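Putative aminooxidase (Propionibacterium acnes, PDB 2BA9) binds flavin-adenine dinucleotide and probably isomerises polyunsaturated fatty acids, producing conjugated linoleic acid. Local coordinates at residues L250-P255 against T396-E401; G15-A20 against D409-Y414; I9-A14 against Y33-R38. All coordinates share one frame; numbering follows the deposited sequence.

In the fold
All three contacts touch one FAD, and the C-terminal strand 396-398 and helix 408-423 complete the Rossmann-type unit begun by strand 9-12. Contacts 1 and 3 lie in the same parallel sheet, ordered 33-36, 9-12, 249-252, 396-398, with centres about 10 Å apart; strands 9-12 and 249-252 are its inner neighbours. Contact 2, about 10 Å from the centre of contact 1 and 13 Å from that of contact 3, pairs helices 16-28 and 408-423, which follow strands 9-12 and 396-398. Along the chain contact 3 closes before contact 1 opens, whereas contact 2 brings together the first and last helices. Residues from both ends of the chain thus meet at the cofactor.

Contact 1: L250-P255 against T396-E401; sequences LVLTVP and TFYAGE. With FAD (flavin-adenine dinucleotide), chain D.
Leu250 and Leu252 are joined to Phe397 and Ala399 by backbone hydrogen bonds between parallel strands. Phe397 N gives a bond of 2.8 Å to Leu250 O, Leu252 N one of 3.0 Å to Phe397 O, and a weak bond from Ala399 N to Leu252 O ends the ladder. Apolar contacts follow on the face of Leu250, Leu252, Thr396 and Tyr398: Leu252 has CG anti to the carbonyl carbon (chi1 -60°), and its CD1 lies 3.8 Å from Tyr398 CD1 and 4.0 Å from Thr396 CG2. On the other face Val251 CG2 reaches Phe397 CB.

Past the strands both loops reach FAD: Val254 CG1 lies 3.3 Å from FAD N9A, one water accepts from Glu401 N and lies within hydrogen-bonding distance of Thr253 O and FAD O2P, and Glu401 OE2 accepts a bond of 2.6 Å from FAD O3'. Glu401 OE1 forms a salt bridge with Lys45. The chemistry implies a division of labour: Val254 and Pro255 pack against the adenine, while Glu401 bonds the ribityl chain.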
loop_
_atom_site.group_PDB
_atom_site.type_symbol
_atom_site.label_atom_id
_atom_site.label_comp_id
_atom_site.label_asym_id
_atom_site.label_seq_id
_atom_site.Cartn_x
_atom_site.Cartn_y
_atom_site.Cartn_z
ATOM N N LEU A 250 -13.212 4.293 19.128
ATOM C CA LEU A 250 -12.413 3.285 18.444
ATOM C C LEU A 250 -12.017 3.754 17.048
ATOM O O LEU A 250 -12.864 4.194 16.284
ATOM C CB LEU A 250 -13.223 1.992 18.315
ATOM C CG LEU A 250 -12.495 0.771 17.748
ATOM C CD1 LEU A 250 -11.303 0.404 18.629
ATOM C CD2 LEU A 250 -13.472 -0.409 17.611
ATOM N N VAL A 251 -10.729 3.633 16.718
ATOM C CA VAL A 251 -10.218 3.991 15.397
ATOM C C VAL A 251 -9.472 2.796 14.793
ATOM O O VAL A 251 -8.454 2.351 15.328
ATOM C CB VAL A 251 -9.322 5.255 15.449
ATOM C CG1 VAL A 251 -8.773 5.598 14.066
ATOM C CG2 VAL A 251 -10.126 6.420 16.001
ATOM N N LEU A 252 -10.013 2.282 13.687
ATOM C CA LEU A 252 -9.537 1.061 13.058
ATOM C C LEU A 252 -8.631 1.387 11.904
ATOM O O LEU A 252 -9.070 2.020 10.948
ATOM C CB LEU A 252 -10.718 0.250 12.509
ATOM C CG LEU A 252 -11.797 -0.222 13.485
ATOM C CD1 LEU A 252 -12.952 -0.867 12.710
ATOM C CD2 LEU A 252 -11.226 -1.188 14.510
ATOM N N THR A 253 -7.377 0.942 11.982
ATOM C CA THR A 253 -6.445 1.006 10.852
ATOM C C THR A 253 -6.036 -0.412 10.424
ATOM O O THR A 253 -5.038 -0.593 9.725
ATOM C CB THR A 253 -5.162 1.843 11.186
ATOM O OG1 THR A 253 -4.338 1.127 12.118
ATOM C CG2 THR A 253 -5.528 3.199 11.744
ATOM N N VAL A 254 -6.831 -1.403 10.843
ATOM C CA VAL A 254 -6.551 -2.819 10.608
ATOM C C VAL A 254 -7.559 -3.432 9.635
ATOM O O VAL A 254 -8.619 -2.840 9.400
ATOM C CB VAL A 254 -6.559 -3.622 11.926
ATOM C CG1 VAL A 254 -5.292 -3.326 12.735
ATOM C CG2 VAL A 254 -7.809 -3.324 12.743
ATOM N N PRO A 255 -7.247 -4.626 9.073
ATOM C CA PRO A 255 -8.175 -5.261 8.135
ATOM C C PRO A 255 -9.597 -5.381 8.695
ATOM O O PRO A 255 -9.831 -5.972 9.760
ATOM C CB PRO A 255 -7.526 -6.627 7.873
ATOM C CG PRO A 255 -6.097 -6.411 8.099
ATOM C CD PRO A 255 -6.056 -5.462 9.271
ATOM N N THR A 396 -17.105 4.368 16.462
ATOM C CA THR A 396 -16.139 3.614 15.687
ATOM C C THR A 396 -15.862 4.366 14.404
ATOM O O THR A 396 -16.799 4.753 13.700
ATOM C CB THR A 396 -16.679 2.233 15.325
ATOM O OG1 THR A 396 -17.072 1.550 16.522
ATOM C CG2 THR A 396 -15.615 1.422 14.589
ATOM N N PHE A 397 -14.576 4.568 14.110
ATOM C CA PHE A 397 -14.144 5.215 12.880
ATOM C C PHE A 397 -13.292 4.248 12.061
ATOM O O PHE A 397 -12.630 3.365 12.610
ATOM C CB PHE A 397 -13.395 6.509 13.188
ATOM C CG PHE A 397 -14.253 7.552 13.848
ATOM C CD1 PHE A 397 -14.943 8.489 13.083
ATOM C CD2 PHE A 397 -14.385 7.590 15.237
ATOM C CE1 PHE A 397 -15.720 9.450 13.683
ATOM C CE2 PHE A 397 -15.183 8.545 15.845
ATOM C CZ PHE A 397 -15.850 9.478 15.068
ATOM N N TYR A 398 -13.352 4.418 10.743
ATOM C CA TYR A 398 -12.762 3.495 9.771
ATOM C C TYR A 398 -11.667 4.188 8.974
ATOM O O TYR A 398 -11.895 5.263 8.412
ATOM C CB TYR A 398 -13.859 2.973 8.834
ATOM C CG TYR A 398 -15.058 2.416 9.595
ATOM C CD1 TYR A 398 -14.978 1.199 10.273
ATOM C CD2 TYR A 398 -16.258 3.116 9.656
ATOM C CE1 TYR A 398 -16.065 0.698 10.991
ATOM C CE2 TYR A 398 -17.345 2.617 10.370
ATOM C CZ TYR A 398 -17.239 1.408 11.033
ATOM O OH TYR A 398 -18.317 0.913 11.719
ATOM N N ALA A 399 -10.483 3.566 8.941
ATOM C CA ALA A 399 -9.306 4.127 8.289
ATOM C C ALA A 399 -8.364 3.041 7.715
ATOM O O ALA A 399 -8.764 1.911 7.486
ATOM C CB ALA A 399 -8.571 5.032 9.255
ATOM N N GLY A 400 -7.112 3.400 7.450
ATOM C CA GLY A 400 -6.165 2.443 6.882
ATOM C C GLY A 400 -6.348 2.250 5.392
ATOM O O GLY A 400 -7.041 3.022 4.727
ATOM N N GLU A 401 -5.729 1.208 4.857
ATOM C CA GLU A 401 -5.622 1.056 3.406
ATOM C C GLU A 401 -6.982 1.010 2.693
ATOM O O GLU A 401 -7.152 1.681 1.685
ATOM C CB GLU A 401 -4.783 -0.155 3.055
ATOM C CG GLU A 401 -3.291 0.008 3.406
ATOM C CD GLU A 401 -2.489 -1.267 3.191
ATOM O OE1 GLU A 401 -2.996 -2.346 3.557
ATOM O OE2 GLU A 401 -1.362 -1.197 2.668
HETATM P PA FAD D . -0.081 -1.900 7.586
HETATM O O1A FAD D . 1.194 -1.300 7.072
HETATM O O2A FAD D . -0.432 -3.286 7.087
HETATM O O5B FAD D . 0.014 -2.006 9.181
HETATM C C5B FAD D . -1.114 -2.496 9.868
HETATM C C4B FAD D . -0.767 -2.752 11.320
HETATM O O4B FAD D . -1.925 -3.205 11.992
HETATM C C3B FAD D . 0.331 -3.807 11.469
HETATM O O3B FAD D . 1.376 -3.303 12.269
HETATM C C2B FAD D . -0.388 -4.983 12.086
HETATM O O2B FAD D . 0.473 -5.824 12.854
HETATM C C1B FAD D . -1.549 -4.284 12.817
HETATM N N9A FAD D . -2.654 -5.232 13.048
HETATM C C8A FAD D . -3.297 -6.016 12.113
HETATM N N7A FAD D . -4.241 -6.768 12.748
HETATM C C5A FAD D . -4.206 -6.469 14.076
HETATM C C6A FAD D . -4.927 -6.939 15.192
HETATM N N6A FAD D . -6.125 -7.579 14.992
HETATM N N1A FAD D . -4.657 -6.392 16.442
HETATM C C2A FAD D . -3.656 -5.446 16.614
HETATM N N3A FAD D . -2.950 -4.995 15.507
HETATM C C4A FAD D . -3.201 -5.506 14.270
HETATM N N1 FAD D . 3.861 2.062 0.008
HETATM C C2 FAD D . 4.297 3.215 -0.612
HETATM O O2 FAD D . 3.848 4.307 -0.265
HETATM N N3 FAD D . 5.216 3.135 -1.641
HETATM C C4 FAD D . 5.721 1.911 -2.027
HETATM O O4 FAD D . 6.559 1.877 -2.942
HETATM C C4X FAD D . 5.291 0.743 -1.390
HETATM N N5 FAD D . 5.757 -0.505 -1.766
HETATM C C5X FAD D . 5.463 -1.642 -1.038
HETATM C C6 FAD D . 6.061 -2.860 -1.354
HETATM C C7 FAD D . 5.783 -3.990 -0.587
HETATM C C7M FAD D . 6.459 -5.283 -0.946
HETATM C C8 FAD D . 4.900 -3.901 0.486
HETATM C C8M FAD D . 4.566 -5.087 1.339
HETATM C C9 FAD D . 4.304 -2.680 0.789
HETATM C C9A FAD D . 4.568 -1.540 0.029
HETATM N N10 FAD D . 3.960 -0.301 0.304
HETATM C C10 FAD D . 4.368 0.838 -0.352
HETATM C "C1'" FAD D . 2.661 -0.229 1.034
HETATM C "C2'" FAD D . 2.833 0.296 2.454
HETATM O "O2'" FAD D . 3.890 -0.363 3.143
HETATM C "C3'" FAD D . 1.506 0.106 3.173
HETATM O "O3'" FAD D . 0.454 0.655 2.376
HETATM C "C4'" FAD D . 1.538 0.744 4.553
HETATM O "O4'" FAD D . 2.389 0.022 5.435
HETATM C "C5'" FAD D . 0.113 0.820 5.081
HETATM O "O5'" FAD D . 0.122 1.112 6.450
HETATM P P FAD D . -1.148 0.709 7.372
HETATM O O1P FAD D . -0.883 1.067 8.823
HETATM O O2P FAD D . -2.348 1.400 6.824
HETATM O O3P FAD D . -1.289 -0.888 7.275
HETATM O O HOH W 1 -4.468 -0.273 6.999
HETATM O O HOH W 2 -7.824 -0.834 7.664
#

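Contact 2: G15-A20 against D409-Y414; sequences GPAGLA and DEVCHY. With NA (sodium ion), chain B; FAD (flavin-adenine dinucleotide), chain D.
Ala17 and Ala20 of helix 16-28 present only methyl groups to Val411 and Cys412, the axes of 16-20 and 409-414 approach to 8.0 Å, and a cofactor phosphate sits beside the same interface. Ala20 CB rests 3.8 Å from Cys412 CB, and Ala17 CB lies 3.9 Å from Val411 CB. Cys412 SG stands anti to its own carbonyl carbon (chi1 -68°), a rotation that brings the sulphur 3.4 Å from Pro16 O and 3.7 Å from Pro16 CB. That carbonyl of Pro16 already accepts the helical bond from Ala20 N. Val411 CG2 reaches over to Pro16 CB, while CG1 of the same residue faces FAD O2P at 3.6 Å.

Gly15, at the N-cap position, and Gly18 belong to a sequence consistent with the GxGxxG turn of Rossmann-type dinucleotide folds, in which the first helix points its N-terminus at the diphosphate. Ala17 N accordingly donates to FAD O1P, 3.1 Å away with an angle of 158° at the hydrogen, and the helix end would be expected to favour the phosphate's negative charge. At Gly15 a side chain would run into FAD O5B.

Glu410, on the same helix as Val411 and Cys412, takes no part in the helix pairing. Its OE2 binds a sodium ion at 2.3 Å together with three waters and Lys183 O, while OE1 accepts from one of those waters and from Asn131 ND2.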
loop_
_atom_site.group_PDB
_atom_site.type_symbol
_atom_site.label_atom_id
_atom_site.label_comp_id
_atom_site.label_asym_id
_atom_site.label_seq_id
_atom_site.Cartn_x
_atom_site.Cartn_y
_atom_site.Cartn_z
ATOM N N GLY A 15 0.895 0.434 12.306
ATOM C CA GLY A 15 1.548 0.683 11.023
ATOM C C GLY A 15 1.475 2.177 10.767
ATOM O O GLY A 15 1.048 2.924 11.629
ATOM N N PRO A 16 1.900 2.629 9.580
ATOM C CA PRO A 16 1.821 4.047 9.244
ATOM C C PRO A 16 0.489 4.737 9.584
ATOM O O PRO A 16 0.497 5.852 10.097
ATOM C CB PRO A 16 2.066 4.041 7.733
ATOM C CG PRO A 16 3.037 2.867 7.550
ATOM C CD PRO A 16 2.500 1.838 8.486
ATOM N N ALA A 17 -0.634 4.072 9.301
ATOM C CA ALA A 17 -1.962 4.662 9.509
ATOM C C ALA A 17 -2.276 4.876 10.995
ATOM O O ALA A 17 -2.804 5.916 11.368
ATOM C CB ALA A 17 -3.035 3.804 8.862
ATOM N N GLY A 18 -1.947 3.889 11.827
ATOM C CA GLY A 18 -2.181 3.978 13.265
ATOM C C GLY A 18 -1.279 5.009 13.903
ATOM O O GLY A 18 -1.723 5.852 14.678
ATOM N N LEU A 19 0.006 4.929 13.565
ATOM C CA LEU A 19 0.988 5.856 14.096
ATOM C C LEU A 19 0.675 7.302 13.696
ATOM O O LEU A 19 0.865 8.217 14.487
ATOM C CB LEU A 19 2.388 5.457 13.639
ATOM C CG LEU A 19 2.899 4.109 14.146
ATOM C CD1 LEU A 19 4.183 3.742 13.429
ATOM C CD2 LEU A 19 3.086 4.118 15.682
ATOM N N ALA A 20 0.195 7.491 12.472
ATOM C CA ALA A 20 -0.186 8.830 11.976
ATOM C C ALA A 20 -1.440 9.339 12.672
ATOM O O ALA A 20 -1.574 10.534 12.944
ATOM C CB ALA A 20 -0.402 8.796 10.467
ATOM N N ASP A 409 1.849 7.033 2.186
ATOM C CA ASP A 409 1.451 8.436 2.224
ATOM C C ASP A 409 -0.067 8.560 2.237
ATOM O O ASP A 409 -0.618 9.394 2.946
ATOM C CB ASP A 409 2.024 9.222 1.050
ATOM C CG ASP A 409 1.709 10.700 1.148
ATOM O OD1 ASP A 409 2.314 11.393 2.011
ATOM O OD2 ASP A 409 0.842 11.157 0.372
ATOM N N GLU A 410 -0.738 7.709 1.469
ATOM C CA GLU A 410 -2.189 7.800 1.329
ATOM C C GLU A 410 -2.875 7.513 2.648
ATOM O O GLU A 410 -3.799 8.244 3.032
ATOM C CB GLU A 410 -2.715 6.871 0.231
ATOM C CG GLU A 410 -2.354 7.312 -1.194
ATOM C CD GLU A 410 -3.019 8.628 -1.629
ATOM O OE1 GLU A 410 -4.223 8.821 -1.376
ATOM O OE2 GLU A 410 -2.331 9.473 -2.253
ATOM N N VAL A 411 -2.424 6.471 3.348
ATOM C CA VAL A 411 -3.013 6.109 4.633
ATOM C C VAL A 411 -2.730 7.151 5.724
ATOM O O VAL A 411 -3.609 7.452 6.525
ATOM C CB VAL A 411 -2.594 4.691 5.125
ATOM C CG1 VAL A 411 -2.877 3.623 4.038
ATOM C CG2 VAL A 411 -1.164 4.667 5.575
ATOM N N CYS A 412 -1.513 7.690 5.755
ATOM C CA CYS A 412 -1.150 8.698 6.747
ATOM C C CYS A 412 -1.945 9.985 6.493
ATOM O O CYS A 412 -2.483 10.576 7.424
ATOM C CB CYS A 412 0.351 8.987 6.719
ATOM S SG CYS A 412 1.396 7.609 7.278
ATOM N N HIS A 413 -2.010 10.397 5.226
ATOM C CA HIS A 413 -2.823 11.553 4.784
ATOM C C HIS A 413 -4.311 11.380 5.154
ATOM O O HIS A 413 -4.977 12.316 5.640
ATOM C CB HIS A 413 -2.630 11.739 3.271
ATOM C CG HIS A 413 -3.223 12.996 2.709
ATOM N ND1 HIS A 413 -3.239 13.259 1.356
ATOM C CD2 HIS A 413 -3.848 14.040 3.300
ATOM C CE1 HIS A 413 -3.826 14.420 1.141
ATOM N NE2 HIS A 413 -4.203 14.916 2.304
ATOM N N TYR A 414 -4.828 10.171 4.962
ATOM C CA TYR A 414 -6.188 9.868 5.387
ATOM C C TYR A 414 -6.343 9.964 6.912
ATOM O O TYR A 414 -7.343 10.504 7.398
ATOM C CB TYR A 414 -6.627 8.483 4.901
ATOM C CG TYR A 414 -8.104 8.223 5.119
ATOM C CD1 TYR A 414 -9.018 8.400 4.094
ATOM C CD2 TYR A 414 -8.584 7.818 6.361
ATOM C CE1 TYR A 414 -10.374 8.180 4.298
ATOM C CE2 TYR A 414 -9.931 7.590 6.571
ATOM C CZ TYR A 414 -10.818 7.773 5.534
ATOM O OH TYR A 414 -12.148 7.549 5.732
HETATM NA NA NA B . -2.654 10.965 -4.012
HETATM P PA FAD D . -0.081 -1.900 7.586
HETATM O O1A FAD D . 1.194 -1.300 7.072
HETATM O O2A FAD D . -0.432 -3.286 7.087
HETATM O O5B FAD D . 0.014 -2.006 9.181
HETATM C C5B FAD D . -1.114 -2.496 9.868
HETATM C C4B FAD D . -0.767 -2.752 11.320
HETATM O O4B FAD D . -1.925 -3.205 11.992
HETATM C C3B FAD D . 0.331 -3.807 11.469
HETATM O O3B FAD D . 1.376 -3.303 12.269
HETATM C C2B FAD D . -0.388 -4.983 12.086
HETATM O O2B FAD D . 0.473 -5.824 12.854
HETATM C C1B FAD D . -1.549 -4.284 12.817
HETATM N N9A FAD D . -2.654 -5.232 13.048
HETATM C C8A FAD D . -3.297 -6.016 12.113
HETATM N N7A FAD D . -4.241 -6.768 12.748
HETATM C C5A FAD D . -4.206 -6.469 14.076
HETATM C C6A FAD D . -4.927 -6.939 15.192
HETATM N N6A FAD D . -6.125 -7.579 14.992
HETATM N N1A FAD D . -4.657 -6.392 16.442
HETATM C C2A FAD D . -3.656 -5.446 16.614
HETATM N N3A FAD D . -2.950 -4.995 15.507
HETATM C C4A FAD D . -3.201 -5.506 14.270
HETATM N N1 FAD D . 3.861 2.062 0.008
HETATM C C2 FAD D . 4.297 3.215 -0.612
HETATM O O2 FAD D . 3.848 4.307 -0.265
HETATM N N3 FAD D . 5.216 3.135 -1.641
HETATM C C4 FAD D . 5.721 1.911 -2.027
HETATM O O4 FAD D . 6.559 1.877 -2.942
HETATM C C4X FAD D . 5.291 0.743 -1.390
HETATM N N5 FAD D . 5.757 -0.505 -1.766
HETATM C C5X FAD D . 5.463 -1.642 -1.038
HETATM C C6 FAD D . 6.061 -2.860 -1.354
HETATM C C7 FAD D . 5.783 -3.990 -0.587
HETATM C C7M FAD D . 6.459 -5.283 -0.946
HETATM C C8 FAD D . 4.900 -3.901 0.486
HETATM C C8M FAD D . 4.566 -5.087 1.339
HETATM C C9 FAD D . 4.304 -2.680 0.789
HETATM C C9A FAD D . 4.568 -1.540 0.029
HETATM N N10 FAD D . 3.960 -0.301 0.304
HETATM C C10 FAD D . 4.368 0.838 -0.352
HETATM C "C1'" FAD D . 2.661 -0.229 1.034
HETATM C "C2'" FAD D . 2.833 0.296 2.454
HETATM O "O2'" FAD D . 3.890 -0.363 3.143
HETATM C "C3'" FAD D . 1.506 0.106 3.173
HETATM O "O3'" FAD D . 0.454 0.655 2.376
HETATM C "C4'" FAD D . 1.538 0.744 4.553
HETATM O "O4'" FAD D . 2.389 0.022 5.435
HETATM C "C5'" FAD D . 0.113 0.820 5.081
HETATM O "O5'" FAD D . 0.122 1.112 6.450
HETATM P P FAD D . -1.148 0.709 7.372
HETATM O O1P FAD D . -0.883 1.067 8.823
HETATM O O2P FAD D . -2.348 1.400 6.824
HETATM O O3P FAD D . -1.289 -0.888 7.275
HETATM O O HOH W 3 -4.888 10.888 -3.112
HETATM O O HOH W 4 -0.741 10.296 -5.181
HETATM O O HOH W 5 -3.267 11.997 -5.766
#

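Contact 3: I9-A14 against Y33-R38. With FAD (flavin-adenine dinucleotide), chain D.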
loop_
_atom_site.group_PDB
_atom_site.type_symbol
_atom_site.label_atom_id
_atom_site.label_comp_id
_atom_site.label_asym_id
_atom_site.label_seq_id
_atom_site.Cartn_x
_atom_site.Cartn_y
_atom_site.Cartn_z
ATOM N N ILE A 9 -9.284 7.341 23.371
ATOM C CA ILE A 9 -9.316 6.871 22.002
ATOM C C ILE A 9 -8.388 5.670 21.851
ATOM O O ILE A 9 -7.214 5.727 22.226
ATOM C CB ILE A 9 -8.892 7.984 21.037
ATOM C CG1 ILE A 9 -9.845 9.185 21.163
ATOM C CG2 ILE A 9 -8.853 7.449 19.620
ATOM C CD1 ILE A 9 -9.309 10.472 20.567
ATOM N N ALA A 10 -8.930 4.578 21.324
ATOM C CA ALA A 10 -8.161 3.355 21.092
ATOM C C ALA A 10 -7.901 3.255 19.604
ATOM O O ALA A 10 -8.841 3.198 18.806
ATOM C CB ALA A 10 -8.919 2.133 21.590
ATOM N N ILE A 11 -6.625 3.275 19.234
ATOM C CA ILE A 11 -6.206 3.114 17.845
ATOM C C ILE A 11 -5.730 1.679 17.633
ATOM O O ILE A 11 -4.781 1.231 18.295
ATOM C CB ILE A 11 -5.079 4.132 17.471
ATOM C CG1 ILE A 11 -5.618 5.580 17.561
ATOM C CG2 ILE A 11 -4.531 3.838 16.077
ATOM C CD1 ILE A 11 -4.587 6.641 17.983
ATOM N N ILE A 12 -6.380 0.939 16.729
ATOM C CA ILE A 12 -5.916 -0.444 16.444
ATOM C C ILE A 12 -4.998 -0.476 15.220
ATOM O O ILE A 12 -5.376 0.006 14.147
ATOM C CB ILE A 12 -7.128 -1.432 16.252
ATOM C CG1 ILE A 12 -8.173 -1.207 17.328
ATOM C CG2 ILE A 12 -6.608 -2.834 16.310
ATOM C CD1 ILE A 12 -7.761 -1.590 18.791
ATOM N N GLY A 13 -3.812 -1.059 15.408
ATOM C CA GLY A 13 -2.763 -1.121 14.386
ATOM C C GLY A 13 -1.725 -0.033 14.601
ATOM O O GLY A 13 -2.080 1.141 14.679
ATOM N N ALA A 14 -0.450 -0.423 14.689
ATOM C CA ALA A 14 0.681 0.533 14.722
ATOM C C ALA A 14 1.554 0.483 13.462
ATOM O O ALA A 14 2.789 0.494 13.538
ATOM C CB ALA A 14 1.529 0.326 15.947
ATOM N N TYR A 33 -4.938 8.949 23.967
ATOM C CA TYR A 33 -5.050 7.935 22.944
ATOM C C TYR A 33 -4.151 6.770 23.329
ATOM O O TYR A 33 -3.169 6.941 24.056
ATOM C CB TYR A 33 -4.678 8.495 21.559
ATOM C CG TYR A 33 -3.227 8.902 21.432
ATOM C CD1 TYR A 33 -2.242 7.972 21.076
ATOM C CD2 TYR A 33 -2.833 10.214 21.685
ATOM C CE1 TYR A 33 -0.908 8.349 20.975
ATOM C CE2 TYR A 33 -1.511 10.595 21.584
ATOM C CZ TYR A 33 -0.553 9.659 21.232
ATOM O OH TYR A 33 0.761 10.057 21.138
ATOM N N THR A 34 -4.515 5.582 22.859
ATOM C CA THR A 34 -3.704 4.382 23.027
ATOM C C THR A 34 -3.682 3.657 21.691
ATOM O O THR A 34 -4.740 3.458 21.081
ATOM C CB THR A 34 -4.300 3.433 24.109
ATOM O OG1 THR A 34 -4.277 4.088 25.385
ATOM C CG2 THR A 34 -3.502 2.129 24.221
ATOM N N ILE A 35 -2.484 3.294 21.229
ATOM C CA ILE A 35 -2.328 2.507 20.012
ATOM C C ILE A 35 -2.052 1.046 20.353
ATOM O O ILE A 35 -1.115 0.732 21.093
ATOM C CB ILE A 35 -1.193 3.020 19.108
ATOM C CG1 ILE A 35 -1.386 4.492 18.738
ATOM C CG2 ILE A 35 -1.131 2.177 17.822
ATOM C CD1 ILE A 35 -0.072 5.193 18.298
ATOM N N LEU A 36 -2.857 0.148 19.798
ATOM C CA LEU A 36 -2.749 -1.283 20.107
ATOM C C LEU A 36 -2.255 -2.090 18.896
ATOM O O LEU A 36 -2.945 -2.178 17.869
ATOM C CB LEU A 36 -4.095 -1.822 20.591
ATOM C CG LEU A 36 -4.704 -1.148 21.812
ATOM C CD1 LEU A 36 -6.130 -1.633 22.011
ATOM C CD2 LEU A 36 -3.862 -1.404 23.047
ATOM N N GLU A 37 -1.061 -2.677 19.046
ATOM C CA GLU A 37 -0.377 -3.422 17.989
ATOM C C GLU A 37 -0.236 -4.885 18.356
ATOM O O GLU A 37 0.222 -5.216 19.451
ATOM C CB GLU A 37 1.013 -2.834 17.750
ATOM C CG GLU A 37 1.921 -3.646 16.858
ATOM C CD GLU A 37 1.379 -3.892 15.454
ATOM O OE1 GLU A 37 0.833 -2.969 14.813
ATOM O OE2 GLU A 37 1.546 -5.023 14.967
ATOM N N ARG A 38 -0.595 -5.747 17.408
ATOM C CA ARG A 38 -0.615 -7.200 17.587
ATOM C C ARG A 38 0.801 -7.782 17.694
ATOM O O ARG A 38 1.066 -8.624 18.544
ATOM C CB ARG A 38 -1.381 -7.851 16.417
ATOM C CG ARG A 38 -1.613 -9.359 16.545
ATOM C CD ARG A 38 -2.539 -9.934 15.440
ATOM N NE ARG A 38 -2.313 -11.381 15.295
ATOM C CZ ARG A 38 -2.504 -12.106 14.180
ATOM N NH1 ARG A 38 -2.978 -11.541 13.066
ATOM N NH2 ARG A 38 -2.222 -13.417 14.180
HETATM P PA FAD D . -0.081 -1.900 7.586
HETATM O O1A FAD D . 1.194 -1.300 7.072
HETATM O O2A FAD D . -0.432 -3.286 7.087
HETATM O O5B FAD D . 0.014 -2.006 9.181
HETATM C C5B FAD D . -1.114 -2.496 9.868
HETATM C C4B FAD D . -0.767 -2.752 11.320
HETATM O O4B FAD D . -1.925 -3.205 11.992
HETATM C C3B FAD D . 0.331 -3.807 11.469
HETATM O O3B FAD D . 1.376 -3.303 12.269
HETATM C C2B FAD D . -0.388 -4.983 12.086
HETATM O O2B FAD D . 0.473 -5.824 12.854
HETATM C C1B FAD D . -1.549 -4.284 12.817
HETATM N N9A FAD D . -2.654 -5.232 13.048
HETATM C C8A FAD D . -3.297 -6.016 12.113
HETATM N N7A FAD D . -4.241 -6.768 12.748
HETATM C C5A FAD D . -4.206 -6.469 14.076
HETATM C C6A FAD D . -4.927 -6.939 15.192
HETATM N N6A FAD D . -6.125 -7.579 14.992
HETATM N N1A FAD D . -4.657 -6.392 16.442
HETATM C C2A FAD D . -3.656 -5.446 16.614
HETATM N N3A FAD D . -2.950 -4.995 15.507
HETATM C C4A FAD D . -3.201 -5.506 14.270
HETATM N N1 FAD D . 3.861 2.062 0.008
HETATM C C2 FAD D . 4.297 3.215 -0.612
HETATM O O2 FAD D . 3.848 4.307 -0.265
HETATM N N3 FAD D . 5.216 3.135 -1.641
HETATM C C4 FAD D . 5.721 1.911 -2.027
HETATM O O4 FAD D . 6.559 1.877 -2.942
HETATM C C4X FAD D . 5.291 0.743 -1.390
HETATM N N5 FAD D . 5.757 -0.505 -1.766
HETATM C C5X FAD D . 5.463 -1.642 -1.038
HETATM C C6 FAD D . 6.061 -2.860 -1.354
HETATM C C7 FAD D . 5.783 -3.990 -0.587
HETATM C C7M FAD D . 6.459 -5.283 -0.946
HETATM C C8 FAD D . 4.900 -3.901 0.486
HETATM C C8M FAD D . 4.566 -5.087 1.339
HETATM C C9 FAD D . 4.304 -2.680 0.789
HETATM C C9A FAD D . 4.568 -1.540 0.029
HETATM N N10 FAD D . 3.960 -0.301 0.304
HETATM C C10 FAD D . 4.368 0.838 -0.352
HETATM C "C1'" FAD D . 2.661 -0.229 1.034
HETATM C "C2'" FAD D . 2.833 0.296 2.454
HETATM O "O2'" FAD D . 3.890 -0.363 3.143
HETATM C "C3'" FAD D . 1.506 0.106 3.173
HETATM O "O3'" FAD D . 0.454 0.655 2.376
HETATM C "C4'" FAD D . 1.538 0.744 4.553
HETATM O "O4'" FAD D . 2.389 0.022 5.435
HETATM C "C5'" FAD D . 0.113 0.820 5.081
HETATM O "O5'" FAD D . 0.122 1.112 6.450
HETATM P P FAD D . -1.148 0.709 7.372
HETATM O O1P FAD D . -0.883 1.067 8.823
HETATM O O2P FAD D . -2.348 1.400 6.824
HETATM O O3P FAD D . -1.289 -0.888 7.275
HETATM O O HOH W 6 -6.559 5.421 25.382
#
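Glu37 and Ala14 meet just beyond the ends of two parallel strands, where the carboxylate of Glu37 links the protein turn to the adenosine ribose of FAD. At its root, Glu37 CB packs 3.7 Å from Ala14 CB. CG, anti to the backbone N (chi1 170°), stays beside that methyl, and the chain then bends at chi2 (59°) to bring CD near both ribose hydroxyls. At the tip OE1 is gripped twice, by Ala14 N at 2.9 Å, nearly in line with its C-O bond, and by the hydroxyl FAD O3B at 2.6 Å. OE2 takes the second hydroxyl, FAD O2B, at 2.5 Å and also bonds Thr39 OG1. With four bonds in all, the carboxylate is held against rotation, as in other Rossmann-type folds whose second strand ends in an acidic residue that binds the ribose.

Behind it the strands are laced by regular bonds, among them Ile11 N to Thr34 O and Gly13 N to Leu36 O. Ile11 and Ile35 lie side by side, CB of the former 3.9 Å from CG1 of the latter, while Ile12 CD1 and Leu36 CD1 meet at 3.6 Å on the other face. Helix 16-28 connects the pair as a beta-alpha-beta crossover, laying Leu25 on Ile9 and Ile11; strand 249-252 flanks strand 9-12 on the side away from strand 33-36, and strand 226-230 sends Ile226 against Ile12 and Leu36.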